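Local coordinates for protein 6-phosphogluconolactonase (Thermotoga maritima, PDB 1VL1) that hydrolyses 6-phosphogluconolactone to 6-phosphogluconate, the second step of the oxidative stage of the pentose phosphate pathway, at residues 31-36 with 62-67; 39-44 with 71-76; 78-83 with 151-156; 203-208 with 213-218. All blocks are in the same frame, centred on the assembly; numbering follows the deposited sequence.

Interaction 1: residues 31-36 with 62-67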
# COMPACT_ATOMS: atom_id res chain seq x y z
N GLU A 31 -6.36 15.22 2.51
CA GLU A 31 -6.06 16.47 1.79
C GLU A 31 -4.69 16.41 1.08
O GLU A 31 -4.55 16.83 -0.06
CB GLU A 31 -6.11 17.67 2.76
CG GLU A 31 -5.64 18.99 2.15
CD GLU A 31 -6.44 19.41 0.92
OE1 GLU A 31 -7.52 18.84 0.63
OE2 GLU A 31 -5.99 20.38 0.24
N LYS A 32 -3.67 15.89 1.77
CA LYS A 32 -2.36 15.72 1.17
C LYS A 32 -2.39 14.75 -0.00
O LYS A 32 -1.79 15.00 -1.06
CB LYS A 32 -1.37 15.21 2.22
CG LYS A 32 -1.01 16.24 3.24
CD LYS A 32 0.05 17.16 2.62
CE LYS A 32 0.66 18.12 3.58
NZ LYS A 32 -0.32 19.18 3.94
N ILE A 33 -3.11 13.64 0.17
CA ILE A 33 -3.23 12.65 -0.91
C ILE A 33 -4.02 13.25 -2.07
O ILE A 33 -3.65 13.13 -3.24
CB ILE A 33 -3.86 11.36 -0.38
CG1 ILE A 33 -2.90 10.72 0.60
CG2 ILE A 33 -4.12 10.40 -1.53
CD1 ILE A 33 -3.41 9.47 1.20
N ARG A 34 -5.11 13.90 -1.75
CA ARG A 34 -5.89 14.55 -2.80
C ARG A 34 -5.01 15.46 -3.65
O ARG A 34 -5.06 15.41 -4.89
CB ARG A 34 -7.09 15.33 -2.24
CG ARG A 34 -7.88 16.05 -3.33
CD ARG A 34 -8.83 17.10 -2.84
NE ARG A 34 -8.10 18.25 -2.28
CZ ARG A 34 -7.53 19.22 -3.01
NH1 ARG A 34 -7.52 19.20 -4.35
NH2 ARG A 34 -6.93 20.22 -2.40
N THR A 35 -4.25 16.33 -2.97
CA THR A 35 -3.42 17.32 -3.66
C THR A 35 -2.41 16.65 -4.58
O THR A 35 -2.24 17.09 -5.73
CB THR A 35 -2.72 18.19 -2.62
OG1 THR A 35 -3.71 19.02 -2.01
CG2 THR A 35 -1.78 19.18 -3.27
N LYS A 36 -1.79 15.58 -4.08
CA LYS A 36 -0.79 14.86 -4.85
C LYS A 36 -1.38 14.18 -6.07
O LYS A 36 -0.81 14.25 -7.14
CB LYS A 36 -0.07 13.82 -4.01
CG LYS A 36 1.12 13.22 -4.74
CD LYS A 36 2.25 14.22 -4.84
CE LYS A 36 2.74 14.45 -6.26
NZ LYS A 36 3.84 15.49 -6.34
N GLU A 62 -11.76 5.55 2.87
CA GLU A 62 -13.21 5.76 3.00
C GLU A 62 -13.57 7.22 2.64
O GLU A 62 -14.56 7.46 1.97
CB GLU A 62 -13.69 5.41 4.40
CG GLU A 62 -15.19 5.37 4.53
CD GLU A 62 -15.64 4.94 5.90
OE1 GLU A 62 -14.77 4.81 6.81
OE2 GLU A 62 -16.87 4.77 6.05
N LYS A 63 -12.73 8.17 3.08
CA LYS A 63 -12.93 9.60 2.76
C LYS A 63 -12.46 9.91 1.34
O LYS A 63 -13.13 10.69 0.66
CB LYS A 63 -12.20 10.49 3.73
CG LYS A 63 -12.80 10.56 5.12
N LEU A 64 -11.35 9.30 0.90
CA LEU A 64 -10.88 9.50 -0.50
C LEU A 64 -11.94 9.10 -1.50
O LEU A 64 -12.14 9.76 -2.51
CB LEU A 64 -9.60 8.72 -0.80
CG LEU A 64 -8.33 9.38 -0.30
CD1 LEU A 64 -7.19 8.42 -0.34
CD2 LEU A 64 -8.02 10.62 -1.17
N ALA A 65 -12.69 8.04 -1.18
CA ALA A 65 -13.75 7.56 -2.08
C ALA A 65 -14.82 8.57 -2.35
O ALA A 65 -15.55 8.44 -3.34
CB ALA A 65 -14.37 6.30 -1.54
N GLU A 66 -14.93 9.55 -1.47
CA GLU A 66 -15.93 10.60 -1.56
C GLU A 66 -15.47 11.80 -2.40
O GLU A 66 -16.27 12.68 -2.70
CB GLU A 66 -16.34 11.04 -0.15
CG GLU A 66 -17.05 9.91 0.61
CD GLU A 66 -17.17 10.11 2.11
OE1 GLU A 66 -16.92 11.25 2.63
OE2 GLU A 66 -17.53 9.08 2.77
N GLN A 67 -14.19 11.84 -2.80
CA GLN A 67 -13.67 12.99 -3.53
C GLN A 67 -14.10 12.88 -5.00
O GLN A 67 -14.27 11.77 -5.48
CB GLN A 67 -12.14 13.03 -3.43
CG GLN A 67 -11.53 12.98 -2.03
CD GLN A 67 -12.08 14.04 -1.15
OE1 GLN A 67 -11.76 15.19 -1.34
NE2 GLN A 67 -12.93 13.66 -0.18
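R34 and Q67 meet with their guanidinium and amide planes turned 43° apart, and neither flat group lies on the other. The touch is made by the R34 chain below its guanidinium: CD lies 3.8 Å from the amide oxygen Q67 OE1, and the two side chains cross at about a right angle. In the guanidinium plane, at its edge, sits E31 OE1, one turn back along the same helix. The setting is the helical layer of a Rossmann-like α/β fold, with helix 25-43 packed against the C-terminal part of helix 57-64 and the turn that follows it.

R34 grips the E31 carboxylate side-on: NE bonds OE1 at 3.0 Å and NH2 bonds OE2 at 2.8 Å. A bend at chi3 (68°) folds the guanidinium back onto E31 and leaves CD facing Q67. A glutamine in place of R34 is likely to lose this two-nitrogen grip, leaving the E31 carboxylate without its charged mate and free to turn.

Deeper in, I33 CG2 nestles against both methyls of L64, with CD1 at 3.8 Å. F69 touches R34 and L64, and L194 of strand 192-198 meets I33. The Q67 amide is fixed from its other end. Its NE2 donates to K63 O at 3.1 Å, from the opposite face of that carbonyl to the one used by E66 N.

Interaction 2: residues 39-44 with 71-76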
# COMPACT_ATOMS: atom_id res chain seq x y z
N LYS A 39 -2.25 16.76 -8.64
CA LYS A 39 -1.02 17.15 -9.35
C LYS A 39 -0.60 16.10 -10.39
O LYS A 39 -0.27 16.44 -11.53
CB LYS A 39 0.13 17.41 -8.34
CG LYS A 39 -0.03 18.67 -7.47
CD LYS A 39 1.10 18.87 -6.37
CE LYS A 39 1.07 17.79 -5.28
NZ LYS A 39 1.85 18.02 -4.00
N LEU A 40 -0.65 14.84 -10.01
CA LEU A 40 -0.22 13.75 -10.89
C LEU A 40 -1.09 13.78 -12.14
O LEU A 40 -0.58 13.74 -13.25
CB LEU A 40 -0.25 12.40 -10.16
CG LEU A 40 0.91 12.19 -9.14
CD1 LEU A 40 0.62 11.07 -8.21
CD2 LEU A 40 2.19 11.92 -9.89
N LEU A 41 -2.39 13.95 -11.95
CA LEU A 41 -3.34 14.00 -13.07
C LEU A 41 -3.24 15.22 -13.96
O LEU A 41 -3.73 15.19 -15.09
CB LEU A 41 -4.77 13.80 -12.54
CG LEU A 41 -5.08 12.43 -11.92
CD1 LEU A 41 -6.31 12.55 -11.04
CD2 LEU A 41 -5.29 11.35 -13.00
N GLU A 42 -2.60 16.31 -13.52
CA GLU A 42 -2.33 17.43 -14.41
C GLU A 42 -1.25 17.06 -15.41
O GLU A 42 -1.21 17.60 -16.51
CB GLU A 42 -1.88 18.67 -13.63
CG GLU A 42 -2.95 19.19 -12.68
CD GLU A 42 -2.49 20.42 -11.92
OE1 GLU A 42 -1.52 20.31 -11.14
OE2 GLU A 42 -3.11 21.49 -12.11
N GLU A 43 -0.38 16.14 -15.01
CA GLU A 43 0.81 15.76 -15.76
C GLU A 43 0.60 14.55 -16.67
O GLU A 43 1.24 14.44 -17.72
CB GLU A 43 1.91 15.39 -14.77
CG GLU A 43 2.41 16.50 -13.88
CD GLU A 43 3.31 15.98 -12.78
OE1 GLU A 43 3.48 14.74 -12.65
OE2 GLU A 43 3.87 16.80 -12.03
N LYS A 44 -0.25 13.62 -16.23
CA LYS A 44 -0.38 12.29 -16.82
C LYS A 44 -1.82 11.89 -17.00
O LYS A 44 -2.64 12.11 -16.13
CB LYS A 44 0.16 11.25 -15.86
CG LYS A 44 1.61 11.30 -15.53
CD LYS A 44 1.94 10.17 -14.55
CE LYS A 44 2.00 8.80 -15.30
NZ LYS A 44 1.59 7.59 -14.56
N TRP A 71 -12.19 8.90 -11.80
CA TRP A 71 -11.74 7.59 -11.37
C TRP A 71 -11.30 6.70 -12.49
O TRP A 71 -10.55 5.75 -12.23
CB TRP A 71 -12.86 6.89 -10.64
CG TRP A 71 -13.24 7.60 -9.35
CD1 TRP A 71 -14.39 8.21 -9.09
CD2 TRP A 71 -12.44 7.70 -8.17
NE1 TRP A 71 -14.38 8.73 -7.82
CE2 TRP A 71 -13.20 8.43 -7.22
CE3 TRP A 71 -11.19 7.23 -7.80
CZ2 TRP A 71 -12.73 8.70 -5.93
CZ3 TRP A 71 -10.71 7.49 -6.53
CH2 TRP A 71 -11.49 8.22 -5.60
N ASN A 72 -11.86 6.87 -13.68
CA ASN A 72 -11.39 6.13 -14.85
C ASN A 72 -9.93 6.33 -15.19
O ASN A 72 -9.36 5.55 -15.94
CB ASN A 72 -12.22 6.41 -16.07
CG ASN A 72 -12.19 7.87 -16.51
OD1 ASN A 72 -12.48 8.76 -15.72
ND2 ASN A 72 -11.88 8.12 -17.78
N ARG A 73 -9.31 7.38 -14.67
CA ARG A 73 -7.88 7.66 -14.95
C ARG A 73 -7.01 7.15 -13.82
O ARG A 73 -5.79 7.31 -13.85
CB ARG A 73 -7.72 9.17 -15.10
CG ARG A 73 -8.41 9.70 -16.34
CD ARG A 73 -8.36 11.20 -16.50
NE ARG A 73 -6.97 11.66 -16.50
CZ ARG A 73 -6.57 12.86 -16.09
NH1 ARG A 73 -7.45 13.79 -15.73
NH2 ARG A 73 -5.29 13.18 -16.13
N ILE A 74 -7.60 6.54 -12.80
CA ILE A 74 -6.82 6.08 -11.66
C ILE A 74 -6.83 4.58 -11.55
O ILE A 74 -7.89 3.98 -11.49
CB ILE A 74 -7.29 6.72 -10.33
CG1 ILE A 74 -7.31 8.26 -10.46
CG2 ILE A 74 -6.39 6.25 -9.20
CD1 ILE A 74 -8.11 8.96 -9.37
N HIS A 75 -5.64 3.97 -11.56
CA HIS A 75 -5.49 2.49 -11.43
C HIS A 75 -4.96 2.11 -10.08
O HIS A 75 -3.96 2.71 -9.61
CB HIS A 75 -4.58 1.97 -12.53
CG HIS A 75 -5.13 2.19 -13.90
ND1 HIS A 75 -5.58 1.17 -14.70
CD2 HIS A 75 -5.34 3.34 -14.58
CE1 HIS A 75 -6.06 1.69 -15.81
NE2 HIS A 75 -5.93 3.00 -15.77
N PHE A 76 -5.59 1.12 -9.44
CA PHE A 76 -5.23 0.78 -8.07
C PHE A 76 -4.68 -0.67 -7.99
O PHE A 76 -5.17 -1.53 -8.69
CB PHE A 76 -6.48 0.88 -7.14
CG PHE A 76 -6.94 2.30 -6.87
CD1 PHE A 76 -6.23 3.11 -6.02
CD2 PHE A 76 -8.02 2.83 -7.52
CE1 PHE A 76 -6.62 4.41 -5.75
CE2 PHE A 76 -8.42 4.16 -7.25
CZ PHE A 76 -7.71 4.91 -6.39
O HOH W 1 -6.71 16.45 -14.71
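R73 and L41 make the tight part of this contact. R73 NH2 donates to two backbone oxygens, near the C-terminal end of helix 25-43 and just beyond it: L41 O at 2.7 Å, in the carbonyl plane and on a lone pair, and K44 O at 2.9 Å, 31° out of that carbonyl's plane. Both acceptors lie near the guanidinium plane, and a third carbonyl, D45 O, takes NE. L41 CD2 covers one face, 3.5 Å above the plane and offset toward its rim, so the group is held by bonds at its edge and by a methyl from above. The bend of R73 at chi3 (57°) carries the guanidinium to these carbonyls.

The packing is slacker elsewhere. L41 CD1 and I74 CD1 come no nearer than 4.3 Å, although I47 of strand 47-51 touches both leucine and isoleucine. On the wet side, water 1 accepts from R73 NH1 at 2.9 Å and makes only a weak bond to L41 O.

Here an arginine gathers carbonyls around the close of a helix, and by doing so ties helix 25-43 to the start of strand 74-82. Helix against parallel β-strands is the layering of a Rossmann-like α/β fold.

Interaction 3: residues 78-83 with 151-156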
# COMPACT_ATOMS: atom_id res chain seq x y z
N LEU A 78 -3.29 -3.61 -4.95
CA LEU A 78 -2.95 -3.94 -3.56
C LEU A 78 -1.46 -4.13 -3.33
O LEU A 78 -0.79 -4.73 -4.17
CB LEU A 78 -3.63 -5.24 -3.18
CG LEU A 78 -5.03 -5.03 -2.63
CD1 LEU A 78 -5.95 -4.13 -3.40
CD2 LEU A 78 -5.61 -6.38 -2.46
N SER A 79 -0.94 -3.73 -2.17
CA SER A 79 0.46 -3.92 -1.86
C SER A 79 0.70 -5.40 -1.48
O SER A 79 1.82 -5.88 -1.58
CB SER A 79 0.89 -3.07 -0.66
OG SER A 79 0.06 -3.29 0.46
N ASP A 80 -0.32 -6.06 -0.98
CA ASP A 80 -0.21 -7.41 -0.51
C ASP A 80 -1.60 -7.98 -0.23
O ASP A 80 -2.59 -7.27 -0.10
CB ASP A 80 0.65 -7.51 0.75
CG ASP A 80 0.01 -6.83 1.93
OD1 ASP A 80 -0.05 -5.57 1.98
OD2 ASP A 80 -0.50 -7.51 2.81
N GLU A 81 -1.64 -9.27 -0.07
CA GLU A 81 -2.91 -9.93 0.25
C GLU A 81 -2.65 -11.14 1.14
O GLU A 81 -1.68 -11.86 1.00
CB GLU A 81 -3.68 -10.35 -0.99
CG GLU A 81 -5.03 -10.97 -0.73
CD GLU A 81 -5.95 -10.04 -0.01
OE1 GLU A 81 -5.89 -10.00 1.24
OE2 GLU A 81 -6.75 -9.40 -0.69
N ARG A 82 -3.57 -11.33 2.07
CA ARG A 82 -3.61 -12.54 2.89
C ARG A 82 -4.17 -13.66 2.03
O ARG A 82 -5.18 -13.51 1.33
CB ARG A 82 -4.48 -12.30 4.13
CG ARG A 82 -3.80 -11.40 5.15
CD ARG A 82 -4.02 -9.91 4.92
NE ARG A 82 -3.58 -9.19 6.11
CZ ARG A 82 -4.30 -8.99 7.20
NH1 ARG A 82 -5.53 -9.41 7.28
NH2 ARG A 82 -3.78 -8.35 8.23
N TYR A 83 -3.56 -14.85 2.14
CA TYR A 83 -3.93 -16.00 1.29
C TYR A 83 -5.11 -16.70 1.95
O TYR A 83 -5.03 -17.79 2.52
CB TYR A 83 -2.75 -16.97 1.00
CG TYR A 83 -3.09 -17.98 -0.08
CD1 TYR A 83 -3.25 -17.60 -1.40
CD2 TYR A 83 -3.23 -19.34 0.21
CE1 TYR A 83 -3.57 -18.52 -2.38
CE2 TYR A 83 -3.57 -20.27 -0.75
CZ TYR A 83 -3.70 -19.89 -2.05
OH TYR A 83 -4.04 -20.85 -2.98
N VAL A 151 6.11 -3.98 6.46
CA VAL A 151 5.44 -3.20 5.44
C VAL A 151 4.86 -4.13 4.39
O VAL A 151 5.42 -5.19 4.13
CB VAL A 151 6.46 -2.23 4.84
CG1 VAL A 151 7.61 -2.98 4.17
CG2 VAL A 151 5.79 -1.23 3.91
N ALA A 152 3.69 -3.80 3.84
CA ALA A 152 3.02 -4.69 2.93
C ALA A 152 2.84 -6.03 3.69
O ALA A 152 2.41 -5.99 4.84
CB ALA A 152 3.75 -4.81 1.57
N SER A 153 3.21 -7.15 3.10
CA SER A 153 3.34 -8.42 3.85
C SER A 153 4.81 -8.88 3.83
O SER A 153 5.12 -10.09 3.76
CB SER A 153 2.39 -9.50 3.36
OG SER A 153 1.06 -9.40 3.89
N ILE A 154 5.71 -7.90 3.85
CA ILE A 154 7.13 -8.17 4.02
C ILE A 154 7.48 -8.14 5.53
O ILE A 154 7.53 -7.06 6.15
CB ILE A 154 7.98 -7.16 3.28
CG1 ILE A 154 7.61 -7.07 1.79
CG2 ILE A 154 9.45 -7.50 3.52
CD1 ILE A 154 8.08 -5.86 1.08
N PHE A 155 7.69 -9.32 6.09
CA PHE A 155 8.00 -9.51 7.51
C PHE A 155 9.48 -9.80 7.71
O PHE A 155 10.01 -9.55 8.78
CB PHE A 155 7.17 -10.66 8.10
CG PHE A 155 5.70 -10.32 8.24
CD1 PHE A 155 5.21 -9.70 9.35
CD2 PHE A 155 4.83 -10.55 7.22
CE1 PHE A 155 3.88 -9.36 9.44
CE2 PHE A 155 3.51 -10.18 7.29
CZ PHE A 155 3.04 -9.58 8.38
N ASP A 156 10.11 -10.33 6.67
CA ASP A 156 11.50 -10.79 6.63
C ASP A 156 12.24 -10.10 5.47
O ASP A 156 11.69 -9.90 4.39
CB ASP A 156 11.57 -12.31 6.43
CG ASP A 156 11.16 -13.04 7.67
OD1 ASP A 156 11.91 -12.94 8.65
OD2 ASP A 156 10.10 -13.65 7.77
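A152 is where the loop 151-156 first meets strand 74-82, pressing against S79 and D80; the closest pair of CA atoms across the contact is D80 with A152, at 5.4 Å. A152 has a positive phi (56°), and its CA lies 3.3 Å from D80 OD1. The methyl is flanked by the strand as well, with A152 CB 3.8 Å from S79 O and 4.0 Å from S79 CB.

S153 comes next and supplies the polar link. Its OG donates to D80 OD2 at 2.7 Å, approaching 44° above the carboxylate plane, while S153 CB packs against D80 CB at 3.7 Å. D80 holds CG between its backbone N and carbonyl carbon (chi1 66°), which turns the carboxylate toward the loop. Further on, I154 faces T181 and helix 184-187, and the ring of F155 stacks on H150.

Both carboxylate oxygens of D80 are thus engaged. S79 OG donates to OD1 at 2.7 Å, on the anti lone pair, and S153 takes OD2. S153 in turn is held by neighbours on strand 179-182, its OG accepting from R179 NH1 and its N bonding T181 OG1. A bound citrate, probably from the crystallisation liquor, lies about 5 Å from the D80 side chain and may mark a pocket for an anionic ligand. The chemistry implies a buried carboxylate whose turning is likely to be limited by the serine hydroxyls, one on each oxygen, while R179, which donates to S153 OG, may polarise that hydroxyl.

Interaction 4: residues 203-208 with 213-218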
# COMPACT_ATOMS: atom_id res chain seq x y z
N ILE A 203 5.47 4.85 16.44
CA ILE A 203 6.47 5.92 16.60
C ILE A 203 7.81 5.35 17.07
O ILE A 203 8.88 5.70 16.56
CB ILE A 203 5.96 7.03 17.57
CG1 ILE A 203 4.83 7.81 16.92
CG2 ILE A 203 7.10 7.95 17.90
CD1 ILE A 203 4.02 8.59 17.85
N ASN A 204 7.77 4.40 17.98
CA ASN A 204 9.00 3.78 18.47
C ASN A 204 9.71 3.13 17.28
O ASN A 204 10.92 3.31 17.07
CB ASN A 204 8.71 2.72 19.54
CG ASN A 204 8.34 3.30 20.86
OD1 ASN A 204 8.77 4.39 21.20
ND2 ASN A 204 7.55 2.56 21.64
N ARG A 205 8.95 2.39 16.47
CA ARG A 205 9.55 1.74 15.30
C ARG A 205 10.12 2.78 14.32
O ARG A 205 11.21 2.59 13.79
CB ARG A 205 8.57 0.87 14.55
CG ARG A 205 8.03 -0.30 15.32
CD ARG A 205 9.03 -1.39 15.68
NE ARG A 205 9.74 -1.10 16.90
CZ ARG A 205 9.20 -1.17 18.12
NH1 ARG A 205 7.93 -1.54 18.30
NH2 ARG A 205 9.93 -0.88 19.18
N LEU A 206 9.38 3.87 14.10
CA LEU A 206 9.91 4.94 13.26
C LEU A 206 11.20 5.52 13.82
O LEU A 206 12.15 5.79 13.08
CB LEU A 206 8.89 6.03 13.00
CG LEU A 206 9.45 7.22 12.19
CD1 LEU A 206 9.86 6.80 10.80
CD2 LEU A 206 8.34 8.23 12.12
N THR A 207 11.29 5.70 15.14
CA THR A 207 12.58 6.19 15.68
C THR A 207 13.74 5.23 15.43
O THR A 207 14.84 5.66 15.21
CB THR A 207 12.52 6.55 17.15
OG1 THR A 207 12.21 5.42 17.95
CG2 THR A 207 11.42 7.64 17.41
N GLU A 208 13.46 3.93 15.48
CA GLU A 208 14.45 2.93 15.16
C GLU A 208 14.89 3.04 13.69
O GLU A 208 16.09 2.97 13.39
CB GLU A 208 13.89 1.53 15.49
CG GLU A 208 13.63 1.34 16.99
CD GLU A 208 12.86 0.07 17.35
OE1 GLU A 208 12.43 -0.68 16.47
OE2 GLU A 208 12.65 -0.12 18.57
N THR A 213 17.90 1.20 11.85
CA THR A 213 17.53 -0.17 12.17
C THR A 213 16.84 -0.75 10.94
O THR A 213 15.89 -0.16 10.42
CB THR A 213 16.58 -0.18 13.38
OG1 THR A 213 17.20 0.44 14.50
CG2 THR A 213 16.23 -1.60 13.80
N PRO A 214 17.31 -1.92 10.45
CA PRO A 214 16.85 -2.49 9.19
C PRO A 214 15.50 -3.23 9.29
O PRO A 214 15.35 -4.35 8.82
CB PRO A 214 18.03 -3.43 8.80
CG PRO A 214 18.54 -3.88 10.08
CD PRO A 214 18.44 -2.67 11.02
N LEU A 215 14.51 -2.60 9.88
CA LEU A 215 13.13 -3.11 9.83
C LEU A 215 12.70 -3.07 8.37
O LEU A 215 13.23 -2.26 7.60
CB LEU A 215 12.19 -2.21 10.64
CG LEU A 215 12.54 -1.99 12.09
CD1 LEU A 215 11.57 -1.00 12.76
CD2 LEU A 215 12.60 -3.25 12.83
N PRO A 216 11.75 -3.92 7.97
CA PRO A 216 11.33 -3.91 6.55
C PRO A 216 11.01 -2.50 6.00
O PRO A 216 11.40 -2.19 4.87
CB PRO A 216 10.11 -4.83 6.53
CG PRO A 216 10.53 -5.87 7.57
CD PRO A 216 11.09 -5.03 8.71
N ALA A 217 10.25 -1.72 6.76
CA ALA A 217 9.87 -0.39 6.31
C ALA A 217 11.03 0.51 6.01
O ALA A 217 10.89 1.50 5.26
CB ALA A 217 8.95 0.25 7.27
N TYR A 218 12.16 0.27 6.66
CA TYR A 218 13.40 1.05 6.40
C TYR A 218 13.79 1.02 4.94
O TYR A 218 14.34 1.99 4.45
CB TYR A 218 14.58 0.49 7.20
CG TYR A 218 15.89 1.18 6.98
CD1 TYR A 218 16.16 2.42 7.54
CD2 TYR A 218 16.88 0.57 6.20
CE1 TYR A 218 17.39 3.03 7.34
CE2 TYR A 218 18.11 1.13 6.04
CZ TYR A 218 18.34 2.40 6.57
OH TYR A 218 19.57 3.00 6.41
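L215 and R205 cross at about a right angle, with L215 CD1 set against the aliphatic part of the arginine, 3.9 Å from R205 CD. The same methyl touches R205 O and lies 3.8 Å from E208 OE1, where the leucine runs obliquely to the glutamate. One methyl therefore sits in a notch between two charged side chains, and I209 also touches L215 from the helix.

Those two charges are paired along the helix. Bends at chi2 and chi3 bring the R205 guanidinium alongside E208, one turn further on, and it meets the carboxylate side-on, NE to OE1 at 2.8 Å and NH2 to OE2 at 2.9 Å. Both oxygens lie close to the guanidinium plane, yet the nitrogens come in from above the carboxylate plane, by 46° at OE1 and 39° at OE2. N204 CB lies over one face of the guanidinium, while NH1 turns to E201 and to P147 O. With a methionine in place of R205, E208 would probably be left without its mate, and its carboxylate would be freer to swing away from L215.

T213 is held by the backbone. Its N and OG1 both donate to E208 O, each at 3.0 Å and from the same face of that carbonyl, and OG1 also packs on E208 CB at 3.6 Å. P214 follows at the centre of an inverse gamma turn, after which 216-218 forms a 3-10 segment. The contact lies in a β-α-β crossover, from strand 192-198 through helix 200-210 to the parallel strand 225-231.

How the interactions relate
Interactions 1 and 2 are two levels of the same helix, 25-43, with centres 13 Å apart. They join through W71, whose CH2 packs on L64 O at 3.5 Å. Interaction 3 uses the far end of strand 74-82, whose start belongs to interaction 2; their centres are 25 Å apart, on opposite sides of the chain's centre. Interaction 3 is the one near the citrate and its possible pocket; interaction 1 lies about 23 Å from it between centres, without touching it. The loop of interaction 3 touches interaction 4, where I154 O meets P216 CB at 3.4 Å, with centres about 17 Å apart. Interactions 2 and 4 lie farthest from each other, about 31 Å between centres.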